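Local coordinates for protein chintase (Rhizomucor miehei, PDB 5YUQ) that hydrolyses chitin, very probably by cutting its beta-1,4 linkages in an active-site tunnel built on a family 18 glycoside hydrolase barrel, at residues 115-120 / 272-277; 131-136 / 170-175; 330-335 / 363-368. All coordinates share one frame; numbering follows the deposited sequence.

Interaction 1: 115-120 / 272-277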
loop_
_atom_site.group_PDB
_atom_site.type_symbol
_atom_site.label_atom_id
_atom_site.label_comp_id
_atom_site.label_asym_id
_atom_site.label_seq_id
_atom_site.Cartn_x
_atom_site.Cartn_y
_atom_site.Cartn_z
ATOM N N VAL A 115 1.051 -8.448 10.791
ATOM C CA VAL A 115 0.519 -9.697 11.325
ATOM C C VAL A 115 1.215 -10.028 12.649
ATOM O O VAL A 115 2.446 -10.001 12.746
ATOM C CB VAL A 115 0.633 -10.837 10.296
ATOM C CG1 VAL A 115 0.449 -12.188 10.955
ATOM C CG2 VAL A 115 -0.393 -10.639 9.189
ATOM N N ALA A 116 0.417 -10.303 13.676
ATOM C CA ALA A 116 0.924 -10.372 15.048
ATOM C C ALA A 116 2.055 -11.379 15.257
ATOM O O ALA A 116 2.980 -11.137 16.037
ATOM C CB ALA A 116 -0.220 -10.656 16.010
ATOM N N CYS A 117 1.971 -12.513 14.570
ATOM C CA CYS A 117 2.930 -13.592 14.771
ATOM C C CYS A 117 4.069 -13.589 13.746
ATOM O O CYS A 117 4.833 -14.560 13.643
ATOM C CB CYS A 117 2.217 -14.948 14.784
ATOM S SG CYS A 117 1.439 -15.368 13.215
ATOM N N ASN A 118 4.189 -12.499 12.986
ATOM C CA ASN A 118 5.367 -12.312 12.136
ATOM C C ASN A 118 6.656 -12.504 12.917
ATOM O O ASN A 118 6.753 -12.085 14.073
ATOM C CB ASN A 118 5.382 -10.899 11.543
ATOM C CG ASN A 118 4.486 -10.753 10.336
ATOM O OD1 ASN A 118 3.926 -11.727 9.824
ATOM N ND2 ASN A 118 4.354 -9.524 9.861
ATOM N N SER A 119 7.652 -13.125 12.294
ATOM C CA SER A 119 8.974 -13.174 12.907
ATOM C C SER A 119 9.562 -11.762 12.912
ATOM O O SER A 119 9.227 -10.935 12.064
ATOM C CB SER A 119 9.896 -14.162 12.188
ATOM O OG SER A 119 10.067 -13.837 10.816
ATOM N N LYS A 120 10.426 -11.482 13.880
ATOM C CA LYS A 120 11.014 -10.153 14.017
ATOM C C LYS A 120 12.379 -10.272 14.672
ATOM O O LYS A 120 12.616 -11.188 15.453
ATOM C CB LYS A 120 10.109 -9.256 14.853
ATOM C CG LYS A 120 9.784 -9.837 16.215
ATOM C CD LYS A 120 8.903 -8.913 17.030
ATOM C CE LYS A 120 7.565 -8.660 16.351
ATOM N NZ LYS A 120 6.778 -9.898 16.046
ATOM N N ASP A 272 -5.856 -13.591 10.013
ATOM C CA ASP A 272 -4.422 -13.563 9.791
ATOM C C ASP A 272 -3.828 -14.961 9.968
ATOM O O ASP A 272 -4.400 -15.795 10.674
ATOM C CB ASP A 272 -3.770 -12.566 10.754
ATOM C CG ASP A 272 -3.964 -11.129 10.328
ATOM O OD1 ASP A 272 -4.361 -10.897 9.171
ATOM O OD2 ASP A 272 -3.698 -10.222 11.138
ATOM N N PRO A 273 -2.678 -15.224 9.327
ATOM C CA PRO A 273 -2.059 -16.553 9.398
ATOM C C PRO A 273 -1.328 -16.804 10.717
ATOM O O PRO A 273 -0.106 -16.992 10.733
ATOM C CB PRO A 273 -1.075 -16.537 8.225
ATOM C CG PRO A 273 -0.711 -15.091 8.074
ATOM C CD PRO A 273 -1.973 -14.337 8.381
ATOM N N CYS A 274 -2.085 -16.811 11.807
ATOM C CA CYS A 274 -1.562 -17.127 13.129
ATOM C C CYS A 274 -2.487 -18.113 13.806
ATOM O O CYS A 274 -3.686 -18.129 13.533
ATOM C CB CYS A 274 -1.476 -15.869 13.993
ATOM S SG CYS A 274 -0.438 -14.579 13.279
ATOM N N PRO A 275 -1.935 -18.939 14.697
ATOM C CA PRO A 275 -2.760 -19.838 15.512
ATOM C C PRO A 275 -3.882 -19.100 16.252
ATOM O O PRO A 275 -3.640 -18.068 16.884
ATOM C CB PRO A 275 -1.759 -20.404 16.516
ATOM C CG PRO A 275 -0.449 -20.401 15.769
ATOM C CD PRO A 275 -0.490 -19.163 14.904
ATOM N N ASN A 276 -5.098 -19.607 16.132
ATOM C CA ASN A 276 -6.236 -19.033 16.850
ATOM C C ASN A 276 -6.647 -17.620 16.453
ATOM O O ASN A 276 -7.451 -16.962 17.112
ATOM C CB ASN A 276 -6.081 -19.285 18.370
ATOM C CG ASN A 276 -6.235 -20.778 18.728
ATOM O OD1 ASN A 276 -5.386 -21.616 18.439
ATOM N ND2 ASN A 276 -7.343 -21.106 19.278
ATOM N N ALA A 277 -6.100 -17.170 15.328
ATOM C CA ALA A 277 -6.485 -15.864 14.810
ATOM C C ALA A 277 -7.981 -15.861 14.508
ATOM O O ALA A 277 -8.513 -16.827 13.961
ATOM C CB ALA A 277 -5.691 -15.533 13.551
HETATM O O HOH W 1 -2.436 -10.604 13.498
#
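Asp272 has Val115 laid alongside its carboxylate, Val115 CG2 lying 3.8 Å from Asp272 CG and nearly equidistant from both carboxylate oxygens. Those oxygens have separate duties. OD1 accepts a hydrogen bond from Trp67 NE1, while OD2 accepts one from a water, 2.7 Å away, that in turn accepts the backbone N-H of Ala116. The carboxylate is thus tied to the opposing loop without touching a polar group of it directly. At Pro273 the ring offers its CD to the fork of Val115, with CG1 and CG2 each 4.1 Å from that atom. Pro273 is also the centre of an inverse gamma turn, closed by Cys274 N bonding to Asp272 O, and this tight bend leads directly into the cystine.

Cys274 SG is joined to Cys117 SG at 2.0 Å, with the torsion about the S-S bond at -90°, the relaxed value for a disulfide. With Cys117 SG between its own backbone N and carbonyl carbon (chi1 64°) and Cys274 SG anti to its carbonyl carbon, both sulfurs point into the gap between the loops, where they bond. Val115 CG1 packs against the bridge, 3.5 Å from Cys274 SG. Type I and type II turns, Val115 to Asn118 and Cys274 to Ala277, shape the chain around the two half-cystines.

This is a covalent link between surface loops, one running from strand 101-105 to helix 124-139, the other from strand 228-240 to strand 284-286. Next to it runs the loop between strand 59-65 and helix 73-78, where Trp67 touches Val115 and Leu71 touches Cys117.

Interaction 2: 131-136 / 170-175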
loop_
_atom_site.group_PDB
_atom_site.type_symbol
_atom_site.label_atom_id
_atom_site.label_comp_id
_atom_site.label_asym_id
_atom_site.label_seq_id
_atom_site.Cartn_x
_atom_site.Cartn_y
_atom_site.Cartn_z
ATOM N N LEU A 131 19.670 -7.827 1.923
ATOM C CA LEU A 131 18.927 -8.522 0.881
ATOM C C LEU A 131 18.917 -7.741 -0.426
ATOM O O LEU A 131 19.166 -8.307 -1.487
ATOM C CB LEU A 131 17.500 -8.800 1.349
ATOM C CG LEU A 131 16.548 -9.390 0.308
ATOM C CD1 LEU A 131 17.085 -10.705 -0.219
ATOM C CD2 LEU A 131 15.188 -9.580 0.952
ATOM N N PHE A 132 18.630 -6.445 -0.368
ATOM C CA PHE A 132 18.625 -5.652 -1.589
ATOM C C PHE A 132 20.002 -5.595 -2.229
ATOM O O PHE A 132 20.128 -5.628 -3.452
ATOM C CB PHE A 132 18.110 -4.244 -1.321
ATOM C CG PHE A 132 16.621 -4.122 -1.413
ATOM C CD1 PHE A 132 15.984 -4.211 -2.638
ATOM C CD2 PHE A 132 15.865 -3.910 -0.275
ATOM C CE1 PHE A 132 14.599 -4.091 -2.732
ATOM C CE2 PHE A 132 14.476 -3.785 -0.358
ATOM C CZ PHE A 132 13.848 -3.872 -1.598
ATOM N N LYS A 133 21.036 -5.509 -1.404
ATOM C CA LYS A 133 22.392 -5.507 -1.940
ATOM C C LYS A 133 22.720 -6.808 -2.646
ATOM O O LYS A 133 23.350 -6.803 -3.701
ATOM C CB LYS A 133 23.414 -5.263 -0.836
ATOM C CG LYS A 133 23.359 -3.873 -0.258
ATOM C CD LYS A 133 24.475 -3.714 0.761
ATOM C CE LYS A 133 24.493 -2.338 1.373
ATOM N NZ LYS A 133 25.461 -2.314 2.511
ATOM N N ALA A 134 22.310 -7.919 -2.051
ATOM C CA ALA A 134 22.529 -9.220 -2.671
ATOM C C ALA A 134 21.774 -9.327 -3.993
ATOM O O ALA A 134 22.304 -9.834 -4.981
ATOM C CB ALA A 134 22.108 -10.327 -1.733
ATOM N N LEU A 135 20.531 -8.850 -4.013
ATOM C CA LEU A 135 19.753 -8.876 -5.250
ATOM C C LEU A 135 20.369 -7.975 -6.305
ATOM O O LEU A 135 20.438 -8.343 -7.476
ATOM C CB LEU A 135 18.299 -8.471 -4.999
ATOM C CG LEU A 135 17.517 -9.419 -4.094
ATOM C CD1 LEU A 135 16.203 -8.797 -3.699
ATOM C CD2 LEU A 135 17.281 -10.729 -4.812
ATOM N N ARG A 136 20.832 -6.798 -5.898
ATOM C CA ARG A 136 21.451 -5.875 -6.845
ATOM C C ARG A 136 22.709 -6.488 -7.451
ATOM O O ARG A 136 22.943 -6.382 -8.654
ATOM C CB ARG A 136 21.796 -4.544 -6.165
ATOM C CG ARG A 136 22.536 -3.568 -7.082
ATOM C CD ARG A 136 21.663 -3.149 -8.253
ATOM N NE ARG A 136 20.577 -2.275 -7.808
ATOM C CZ ARG A 136 19.437 -2.087 -8.464
ATOM N NH1 ARG A 136 19.198 -2.731 -9.599
ATOM N NH2 ARG A 136 18.530 -1.262 -7.974
ATOM N N ALA A 170 19.455 4.404 -0.230
ATOM C CA ALA A 170 19.178 5.205 -1.415
ATOM C C ALA A 170 20.065 4.798 -2.592
ATOM O O ALA A 170 19.644 4.876 -3.744
ATOM C CB ALA A 170 19.343 6.692 -1.105
ATOM N N SER A 171 21.289 4.350 -2.321
ATOM C CA SER A 171 22.172 3.994 -3.429
ATOM C C SER A 171 21.930 2.600 -4.008
ATOM O O SER A 171 22.464 2.261 -5.064
ATOM C CB SER A 171 23.644 4.163 -3.042
ATOM O OG SER A 171 24.030 3.199 -2.078
ATOM N N THR A 172 21.100 1.804 -3.340
ATOM C CA THR A 172 20.880 0.426 -3.771
ATOM C C THR A 172 19.483 0.234 -4.321
ATOM O O THR A 172 19.294 -0.443 -5.329
ATOM C CB THR A 172 21.073 -0.563 -2.603
ATOM O OG1 THR A 172 22.384 -0.389 -2.049
ATOM C CG2 THR A 172 20.925 -2.004 -3.081
ATOM N N VAL A 173 18.509 0.836 -3.651
ATOM C CA VAL A 173 17.104 0.637 -3.984
ATOM C C VAL A 173 16.621 1.740 -4.913
ATOM O O VAL A 173 16.873 2.922 -4.669
ATOM C CB VAL A 173 16.244 0.600 -2.695
ATOM C CG1 VAL A 173 14.743 0.544 -3.032
ATOM C CG2 VAL A 173 16.652 -0.584 -1.829
ATOM N N ASP A 174 15.928 1.363 -5.983
ATOM C CA ASP A 174 15.507 2.353 -6.958
ATOM C C ASP A 174 14.406 3.273 -6.446
ATOM O O ASP A 174 14.448 4.478 -6.677
ATOM C CB ASP A 174 15.067 1.668 -8.258
ATOM C CG ASP A 174 16.207 0.950 -8.925
ATOM O OD1 ASP A 174 17.235 1.611 -9.202
ATOM O OD2 ASP A 174 16.110 -0.279 -9.119
ATOM N N ALA A 175 13.422 2.711 -5.751
ATOM C CA ALA A 175 12.289 3.516 -5.307
ATOM C C ALA A 175 11.620 2.926 -4.098
ATOM O O ALA A 175 11.638 1.706 -3.893
ATOM C CB ALA A 175 11.262 3.690 -6.438
#
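Arg136 NH2 grips two acceptors at once, Thr172 O at 2.9 Å and Asp174 OD2 also at 2.9 Å, both near the guanidinium plane at its edge. The bond to Thr172 O is fairly straight (160° at the hydrogen), and NE adds a weak one to the same oxygen. Asp174 OD2 is approached from above its carboxylate plane, the two flat groups being turned 64° apart in this salt bridge. Bends at chi2 and chi3 turn CD and NE toward segment 170-175.

Alongside, Val173 CG2 rests over one face of the Phe132 ring, 3.7 Å from the centroid, a CH-pi contact. Thr172 CG2 nestles against the helix backbone, 3.7 Å from Phe132 O.

Farther out, Arg136 NH1 bonds to the carbonyls of Gly140 and Thr143, Leu145 N donates to Asp174 OD2, and Thr172 OG1 bonds to Asn168 O. All three guanidinium nitrogens thus have acceptors, which fixes the group's rotation, and its charge is probably balanced by Asp174 and stabilised by the carbonyls.

Helix 124-139 and the short helix 168-172 precede the adjacent parallel strands 144-149 and 175-178, so the contact joins successive elements of the outer helical layer of a TIM barrel.

Interaction 3: 330-335 / 363-368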
loop_
_atom_site.group_PDB
_atom_site.type_symbol
_atom_site.label_atom_id
_atom_site.label_comp_id
_atom_site.label_asym_id
_atom_site.label_seq_id
_atom_site.Cartn_x
_atom_site.Cartn_y
_atom_site.Cartn_z
ATOM N N ALA A 330 -11.041 14.129 -7.396
ATOM C CA ALA A 330 -10.499 15.367 -6.840
ATOM C C ALA A 330 -9.364 15.104 -5.858
ATOM O O ALA A 330 -8.299 15.722 -5.943
ATOM C CB ALA A 330 -11.600 16.168 -6.161
ATOM N N SER A 331 -9.590 14.204 -4.906
ATOM C CA SER A 331 -8.582 13.943 -3.890
ATOM C C SER A 331 -7.345 13.273 -4.484
ATOM O O SER A 331 -6.233 13.556 -4.054
ATOM C CB SER A 331 -9.156 13.119 -2.734
ATOM O OG SER A 331 -9.473 11.812 -3.160
ATOM N N LEU A 332 -7.526 12.406 -5.480
ATOM C CA LEU A 332 -6.361 11.797 -6.133
ATOM C C LEU A 332 -5.573 12.839 -6.923
ATOM O O LEU A 332 -4.332 12.844 -6.902
ATOM C CB LEU A 332 -6.762 10.625 -7.032
ATOM C CG LEU A 332 -7.239 9.366 -6.298
ATOM C CD1 LEU A 332 -7.437 8.228 -7.290
ATOM C CD2 LEU A 332 -6.252 8.961 -5.194
ATOM N N GLN A 333 -6.289 13.733 -7.602
ATOM C CA GLN A 333 -5.634 14.841 -8.286
ATOM C C GLN A 333 -4.814 15.645 -7.280
ATOM O O GLN A 333 -3.684 16.038 -7.563
ATOM C CB GLN A 333 -6.660 15.749 -8.973
ATOM C CG GLN A 333 -6.015 16.924 -9.715
ATOM C CD GLN A 333 -5.200 16.483 -10.914
ATOM O OE1 GLN A 333 -5.695 15.781 -11.793
ATOM N NE2 GLN A 333 -3.932 16.896 -10.958
ATOM N N ASP A 334 -5.364 15.868 -6.092
ATOM C CA ASP A 334 -4.663 16.669 -5.095
ATOM C C ASP A 334 -3.391 15.987 -4.611
ATOM O O ASP A 334 -2.378 16.643 -4.360
ATOM C CB ASP A 334 -5.596 16.990 -3.921
ATOM C CG ASP A 334 -6.693 17.942 -4.305
ATOM O OD1 ASP A 334 -6.579 18.613 -5.355
ATOM O OD2 ASP A 334 -7.693 18.022 -3.555
ATOM N N LYS A 335 -3.446 14.665 -4.501
ATOM C CA LYS A 335 -2.265 13.873 -4.175
ATOM C C LYS A 335 -1.222 13.961 -5.282
ATOM O O LYS A 335 -0.027 14.069 -5.000
ATOM C CB LYS A 335 -2.667 12.416 -3.911
ATOM C CG LYS A 335 -3.355 12.215 -2.562
ATOM C CD LYS A 335 -4.036 10.858 -2.474
ATOM C CE LYS A 335 -4.494 10.554 -1.052
ATOM N NZ LYS A 335 -5.726 11.315 -0.640
ATOM N N ASN A 363 -7.536 7.662 -14.447
ATOM C CA ASN A 363 -7.469 8.916 -15.188
ATOM C C ASN A 363 -7.043 10.070 -14.297
ATOM O O ASN A 363 -6.319 10.957 -14.729
ATOM C CB ASN A 363 -8.819 9.232 -15.838
ATOM C CG ASN A 363 -9.104 8.342 -17.022
ATOM O OD1 ASN A 363 -8.206 7.673 -17.533
ATOM N ND2 ASN A 363 -10.344 8.344 -17.484
ATOM N N ALA A 364 -7.491 10.054 -13.046
ATOM C CA ALA A 364 -7.145 11.101 -12.086
ATOM C C ALA A 364 -5.658 11.144 -11.759
ATOM O O ALA A 364 -5.166 12.116 -11.190
ATOM C CB ALA A 364 -7.955 10.922 -10.802
ATOM N N LEU A 365 -4.939 10.084 -12.106
ATOM C CA LEU A 365 -3.520 10.023 -11.794
ATOM C C LEU A 365 -2.638 10.452 -12.959
ATOM O O LEU A 365 -1.435 10.580 -12.783
ATOM C CB LEU A 365 -3.123 8.611 -11.350
ATOM C CG LEU A 365 -3.806 8.083 -10.089
ATOM C CD1 LEU A 365 -3.288 6.685 -9.735
ATOM C CD2 LEU A 365 -3.590 9.049 -8.938
ATOM N N GLN A 366 -3.220 10.685 -14.133
ATOM C CA GLN A 366 -2.392 10.844 -15.331
ATOM C C GLN A 366 -1.406 12.001 -15.317
ATOM O O GLN A 366 -0.381 11.928 -15.981
ATOM C CB GLN A 366 -3.255 10.869 -16.600
ATOM C CG GLN A 366 -4.005 9.568 -16.803
ATOM C CD GLN A 366 -3.066 8.380 -16.901
ATOM O OE1 GLN A 366 -2.215 8.319 -17.791
ATOM N NE2 GLN A 366 -3.213 7.428 -15.985
ATOM N N ASP A 367 -1.676 13.053 -14.553
ATOM C CA ASP A 367 -0.758 14.189 -14.542
ATOM C C ASP A 367 0.630 13.841 -14.005
ATOM O O ASP A 367 1.568 14.602 -14.199
ATOM C CB ASP A 367 -1.337 15.385 -13.777
ATOM C CG ASP A 367 -2.455 16.072 -14.529
ATOM O OD1 ASP A 367 -2.601 15.824 -15.745
ATOM O OD2 ASP A 367 -3.188 16.869 -13.904
ATOM N N ILE A 368 0.764 12.706 -13.326
ATOM C CA ILE A 368 2.067 12.296 -12.818
ATOM C C ILE A 368 2.978 11.847 -13.953
ATOM O O ILE A 368 4.200 11.888 -13.813
ATOM C CB ILE A 368 1.953 11.169 -11.752
ATOM C CG1 ILE A 368 3.227 11.084 -10.904
ATOM C CG2 ILE A 368 1.704 9.830 -12.411
ATOM C CD1 ILE A 368 3.443 12.279 -9.995
HETATM O O HOH W 2 -3.934 13.838 -12.765
#
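Gln333 and Ala364 mark the closest backbone approach, their CA atoms 5.5 Å apart, where helix 329-341 passes a type I turn from Asn363 to Gln366 that leads into the 3-10 segment 366-368.

The apolar half of the contact gathers round Leu332 CB. Ala364 CB points at the helix and stops 4.0 Å from that atom, and Leu365 CD2 reaches it at the same distance of 4.0 Å. Leu365 sets out to one side of the helix, but its end turns inward to make this contact. Both leucines also lie on Phe234 of strand 228-240, which puts this half of the contact against the barrel wall.

Toward the outside the chemistry becomes polar. Gln333 NE2 donates to Asp367 OD2 at 3.0 Å, in a bent bond of 141° at the hydrogen. It meets the oxygen on its anti side, and the amide and carboxylate planes stand 56° apart. The glutamine leaves the helix with CG anti to the backbone N, and its bend at chi2 (67°) carries CD round toward the second segment. NE2 has another partner in its own helix, Asp337 OD1, so one amide nitrogen serves two carboxylates.

A water links three more polar atoms: it donates to Gln333 OE1 at 2.8 Å and to Ala364 O at 2.6 Å, and accepts the N-H of Asp367 at 3.0 Å. The three bonds bring the amide oxygen of the helix, a carbonyl of the turn and the N-H of the 3-10 segment around a single point. Asp367 O is bound in turn by Lys340 NZ.

Leu365 and Ile368 lie on Leu4 of strand 4-9, which pairs with strand 346-350; the contact thus packs C-terminal helical elements outside the strands that close the TIM barrel.

In the fold
Interactions 2 and 3 join helical elements of the barrel's outer layer, whereas interaction 1 ties two surface loops across some 150 residues. The chemistry follows: a covalent bridge and a water link hold the exposed loops, an arginine salt bridge, carbonyl hydrogen bonds and a CH-pi contact serve the partly buried pair, and interaction 3, the most buried, combines aliphatic packing with a polar edge bridged by one water. In sequence, both segments of interaction 2 fall between those of interaction 1, and interaction 3 follows both. The middle of the molecule separates interactions 1 and 3, their centres about 36 Å apart. Helix 124-139 follows the loop of interaction 1 and supplies segment 131-136 of interaction 2.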